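Long-range contact in similar to hydroxylamine oxidoreductase (Kuenenia stuttgartiensis, PDB 6H5L), which is a multi-heme c subunit of an anammox reductase complex and probably acts as an oxidoreductase in an extended electron-transfer pathway: residues E36-Q48 with Y403-A415. Numbering follows the deposited sequence.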
# COMPACT_ATOMS: atom_id res chain seq x y z
N GLU A 36 12.34 -60.16 15.88
CA GLU A 36 13.51 -60.20 16.74
C GLU A 36 13.72 -58.81 17.33
O GLU A 36 13.03 -57.85 16.97
CB GLU A 36 14.74 -60.67 15.96
CG GLU A 36 15.81 -61.35 16.79
CD GLU A 36 17.00 -61.77 15.96
OE1 GLU A 36 16.80 -62.28 14.84
OE2 GLU A 36 18.15 -61.59 16.43
N GLY A 37 14.67 -58.72 18.25
CA GLY A 37 15.01 -57.46 18.90
C GLY A 37 16.18 -56.78 18.23
O GLY A 37 16.30 -56.77 16.99
N SER A 38 17.06 -56.21 19.04
CA SER A 38 18.26 -55.54 18.55
C SER A 38 19.28 -55.48 19.67
O SER A 38 18.94 -55.55 20.86
CB SER A 38 17.96 -54.14 18.02
OG SER A 38 17.49 -53.30 19.06
N GLY A 39 20.54 -55.34 19.29
CA GLY A 39 21.63 -55.28 20.24
C GLY A 39 22.09 -56.66 20.68
O GLY A 39 21.64 -57.68 20.16
N PRO A 40 23.00 -56.70 21.65
CA PRO A 40 23.51 -58.00 22.12
C PRO A 40 22.42 -58.92 22.67
O PRO A 40 22.61 -60.15 22.67
CB PRO A 40 24.51 -57.60 23.22
CG PRO A 40 24.11 -56.22 23.63
CD PRO A 40 23.60 -55.57 22.38
N PHE A 41 21.30 -58.38 23.12
CA PHE A 41 20.19 -59.18 23.63
C PHE A 41 19.04 -59.25 22.64
O PHE A 41 17.87 -59.29 23.04
CB PHE A 41 19.71 -58.62 24.97
CG PHE A 41 20.82 -58.34 25.94
CD1 PHE A 41 21.63 -59.36 26.41
CD2 PHE A 41 21.07 -57.05 26.38
CE1 PHE A 41 22.66 -59.11 27.29
CE2 PHE A 41 22.10 -56.79 27.26
CZ PHE A 41 22.89 -57.82 27.72
N THR A 42 19.35 -59.26 21.34
CA THR A 42 18.30 -59.28 20.31
C THR A 42 17.45 -60.54 20.38
O THR A 42 16.28 -60.52 20.00
CB THR A 42 18.93 -59.13 18.93
OG1 THR A 42 17.92 -59.30 17.92
CG2 THR A 42 20.03 -60.17 18.72
N LYS A 43 18.02 -61.64 20.86
CA LYS A 43 17.31 -62.91 20.95
C LYS A 43 16.46 -63.04 22.21
O LYS A 43 15.78 -64.06 22.37
CB LYS A 43 18.32 -64.06 20.89
CG LYS A 43 19.14 -64.12 19.61
CD LYS A 43 18.26 -64.42 18.40
CE LYS A 43 19.09 -64.62 17.14
NZ LYS A 43 18.26 -65.02 15.98
N TYR A 44 16.49 -62.06 23.10
CA TYR A 44 15.77 -62.13 24.36
C TYR A 44 14.44 -61.39 24.34
O TYR A 44 13.67 -61.51 25.29
CB TYR A 44 16.64 -61.60 25.50
CG TYR A 44 17.84 -62.48 25.81
CD1 TYR A 44 18.97 -62.45 25.00
CD2 TYR A 44 17.83 -63.33 26.90
CE1 TYR A 44 20.06 -63.25 25.28
CE2 TYR A 44 18.92 -64.14 27.18
CZ TYR A 44 20.03 -64.09 26.37
OH TYR A 44 21.12 -64.88 26.64
N PHE A 45 14.16 -60.61 23.29
CA PHE A 45 12.90 -59.89 23.19
C PHE A 45 12.57 -59.70 21.71
O PHE A 45 13.36 -60.05 20.83
CB PHE A 45 12.96 -58.55 23.92
CG PHE A 45 13.87 -57.54 23.27
CD1 PHE A 45 15.23 -57.55 23.52
CD2 PHE A 45 13.35 -56.57 22.43
CE1 PHE A 45 16.07 -56.61 22.93
CE2 PHE A 45 14.18 -55.63 21.83
CZ PHE A 45 15.54 -55.65 22.08
N LYS A 46 11.39 -59.14 21.46
CA LYS A 46 10.96 -58.78 20.12
C LYS A 46 10.68 -57.29 20.07
O LYS A 46 10.32 -56.67 21.07
CB LYS A 46 9.71 -59.56 19.69
CG LYS A 46 9.93 -61.06 19.58
CD LYS A 46 8.78 -61.74 18.86
CE LYS A 46 9.05 -63.23 18.68
NZ LYS A 46 8.05 -63.87 17.78
N ALA A 47 10.86 -56.71 18.89
CA ALA A 47 10.70 -55.27 18.73
C ALA A 47 9.24 -54.87 18.82
O ALA A 47 8.34 -55.63 18.46
CB ALA A 47 11.28 -54.82 17.39
N GLN A 48 9.01 -53.65 19.32
CA GLN A 48 7.67 -53.09 19.29
C GLN A 48 7.27 -52.77 17.85
O GLN A 48 8.12 -52.60 16.97
CB GLN A 48 7.60 -51.83 20.16
CG GLN A 48 7.90 -52.08 21.63
CD GLN A 48 7.91 -50.81 22.46
OE1 GLN A 48 6.91 -50.10 22.55
NE2 GLN A 48 9.06 -50.52 23.07
N TYR A 403 20.13 -59.25 39.31
CA TYR A 403 20.23 -58.11 38.41
C TYR A 403 19.49 -58.42 37.12
O TYR A 403 19.48 -59.57 36.67
CB TYR A 403 21.71 -57.80 38.13
CG TYR A 403 21.96 -56.52 37.36
CD1 TYR A 403 22.03 -55.30 38.01
CD2 TYR A 403 22.13 -56.55 35.98
CE1 TYR A 403 22.26 -54.13 37.31
CE2 TYR A 403 22.37 -55.38 35.27
CZ TYR A 403 22.43 -54.18 35.94
OH TYR A 403 22.66 -53.01 35.24
N PRO A 404 18.83 -57.43 36.51
CA PRO A 404 18.00 -57.71 35.33
C PRO A 404 18.78 -58.39 34.21
O PRO A 404 19.84 -57.92 33.80
CB PRO A 404 17.50 -56.32 34.91
CG PRO A 404 18.40 -55.35 35.61
CD PRO A 404 18.77 -56.01 36.89
N LEU A 405 18.24 -59.52 33.75
CA LEU A 405 18.81 -60.28 32.63
C LEU A 405 20.22 -60.78 32.94
O LEU A 405 21.12 -60.70 32.11
CB LEU A 405 18.79 -59.46 31.34
CG LEU A 405 18.70 -60.23 30.03
CD1 LEU A 405 17.27 -60.66 29.77
CD2 LEU A 405 19.22 -59.40 28.88
N SER A 406 20.41 -61.31 34.15
CA SER A 406 21.72 -61.81 34.54
C SER A 406 22.12 -63.04 33.73
O SER A 406 23.32 -63.24 33.46
CB SER A 406 21.74 -62.14 36.03
OG SER A 406 21.54 -60.98 36.82
N ASP A 407 21.16 -63.86 33.32
CA ASP A 407 21.48 -65.02 32.49
C ASP A 407 21.94 -64.60 31.10
O ASP A 407 22.86 -65.20 30.53
CB ASP A 407 20.27 -65.95 32.40
CG ASP A 407 19.02 -65.24 31.91
OD1 ASP A 407 19.04 -64.00 31.83
OD2 ASP A 407 18.02 -65.93 31.61
N GLY A 408 21.31 -63.56 30.54
CA GLY A 408 21.73 -63.08 29.24
C GLY A 408 23.05 -62.34 29.27
O GLY A 408 23.80 -62.37 28.29
N ILE A 409 23.35 -61.67 30.39
CA ILE A 409 24.64 -60.99 30.53
C ILE A 409 25.77 -62.00 30.50
O ILE A 409 26.77 -61.83 29.79
CB ILE A 409 24.66 -60.15 31.81
CG1 ILE A 409 23.72 -58.95 31.68
CG2 ILE A 409 26.08 -59.69 32.13
CD1 ILE A 409 23.42 -58.25 32.99
N VAL A 410 25.64 -63.08 31.28
CA VAL A 410 26.67 -64.12 31.31
C VAL A 410 26.81 -64.77 29.94
O VAL A 410 27.92 -65.06 29.48
CB VAL A 410 26.35 -65.16 32.40
CG1 VAL A 410 27.37 -66.29 32.37
CG2 VAL A 410 26.32 -64.49 33.76
N LYS A 411 25.69 -65.01 29.26
CA LYS A 411 25.73 -65.77 28.01
C LYS A 411 26.21 -64.92 26.84
O LYS A 411 26.91 -65.42 25.96
CB LYS A 411 24.35 -66.36 27.71
CG LYS A 411 24.42 -67.66 26.94
CD LYS A 411 23.30 -67.78 25.92
CE LYS A 411 23.51 -68.98 25.01
NZ LYS A 411 22.58 -68.99 23.85
N GLU A 412 25.84 -63.63 26.81
CA GLU A 412 26.12 -62.80 25.65
C GLU A 412 27.33 -61.89 25.81
O GLU A 412 27.92 -61.49 24.80
CB GLU A 412 24.90 -61.92 25.31
CG GLU A 412 23.60 -62.69 25.14
CD GLU A 412 23.68 -63.77 24.08
OE1 GLU A 412 23.12 -64.86 24.31
OE2 GLU A 412 24.30 -63.53 23.02
N LEU A 413 27.72 -61.57 27.04
CA LEU A 413 28.83 -60.66 27.29
C LEU A 413 30.03 -61.44 27.84
O LEU A 413 29.96 -62.66 28.07
CB LEU A 413 28.40 -59.55 28.25
CG LEU A 413 27.23 -58.70 27.76
CD1 LEU A 413 26.85 -57.66 28.81
CD2 LEU A 413 27.56 -58.03 26.44
N SER A 414 31.13 -60.74 28.04
CA SER A 414 32.38 -61.35 28.49
C SER A 414 33.21 -60.30 29.20
O SER A 414 32.76 -59.17 29.43
CB SER A 414 33.13 -61.97 27.30
OG SER A 414 33.62 -60.96 26.43
N ALA A 415 34.45 -60.66 29.56
CA ALA A 415 35.38 -59.70 30.11
C ALA A 415 35.80 -58.64 29.10
O ALA A 415 36.26 -57.57 29.48
CB ALA A 415 36.62 -60.41 30.65
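Pro40 and Phe41, in the type I turn from Gly39 to Thr42, lie nearest by backbone to Glu412 and Gly408 of helix 406-412, with CA-CA distances of 6.5 and 7.0 Å. The aromatic side chains of Phe41 and Tyr44 bridge that gap. Phe41 takes Leu405 CD2 over one face in a CH-pi contact, 3.6 Å from the ring centroid and 18° off the normal, while Pro40 CG lies over the rim of the opposite face. The other methyl of this leucine, Leu405 CD1, meets Tyr44 CD2 at 4.0 Å, so one side chain serves both rings. At the Phe41 edge, near its plane, lies the carbonyl O of Gly408, and Leu413 CD1 lies 4.1 Å from Phe41 CZ. Tyr44 OH donates to the anti lone pair of Glu412 OE1 at 3.1 Å, beside Gly408 CA, where the helix has no side chain. In Glu412, chi1 (-54°) sets CG anti to the carbonyl carbon and against Tyr44 CE1; the bend at chi2 (-56°) then brings the carboxylate round to the hydroxyl, with CD in plane at the ring edge. Beyond the two segments, Asp407 forms a salt bridge with Arg189 of helix 182-189, and Phe426 of helix 420-429 packs on Ile409. The side chain of Phe41 is about 11 Å from a bound heme c. With an alanine in place of Tyr44, Glu412 OE1 would probably lose its phenol partner, and Leu405 CD1 and Gly408 the ring they pack on. As the only hydrogen bond across the segments, the phenol-carboxylate pair probably fixes how the Glu412 carboxylate is turned, while the remaining hold is largely apolar.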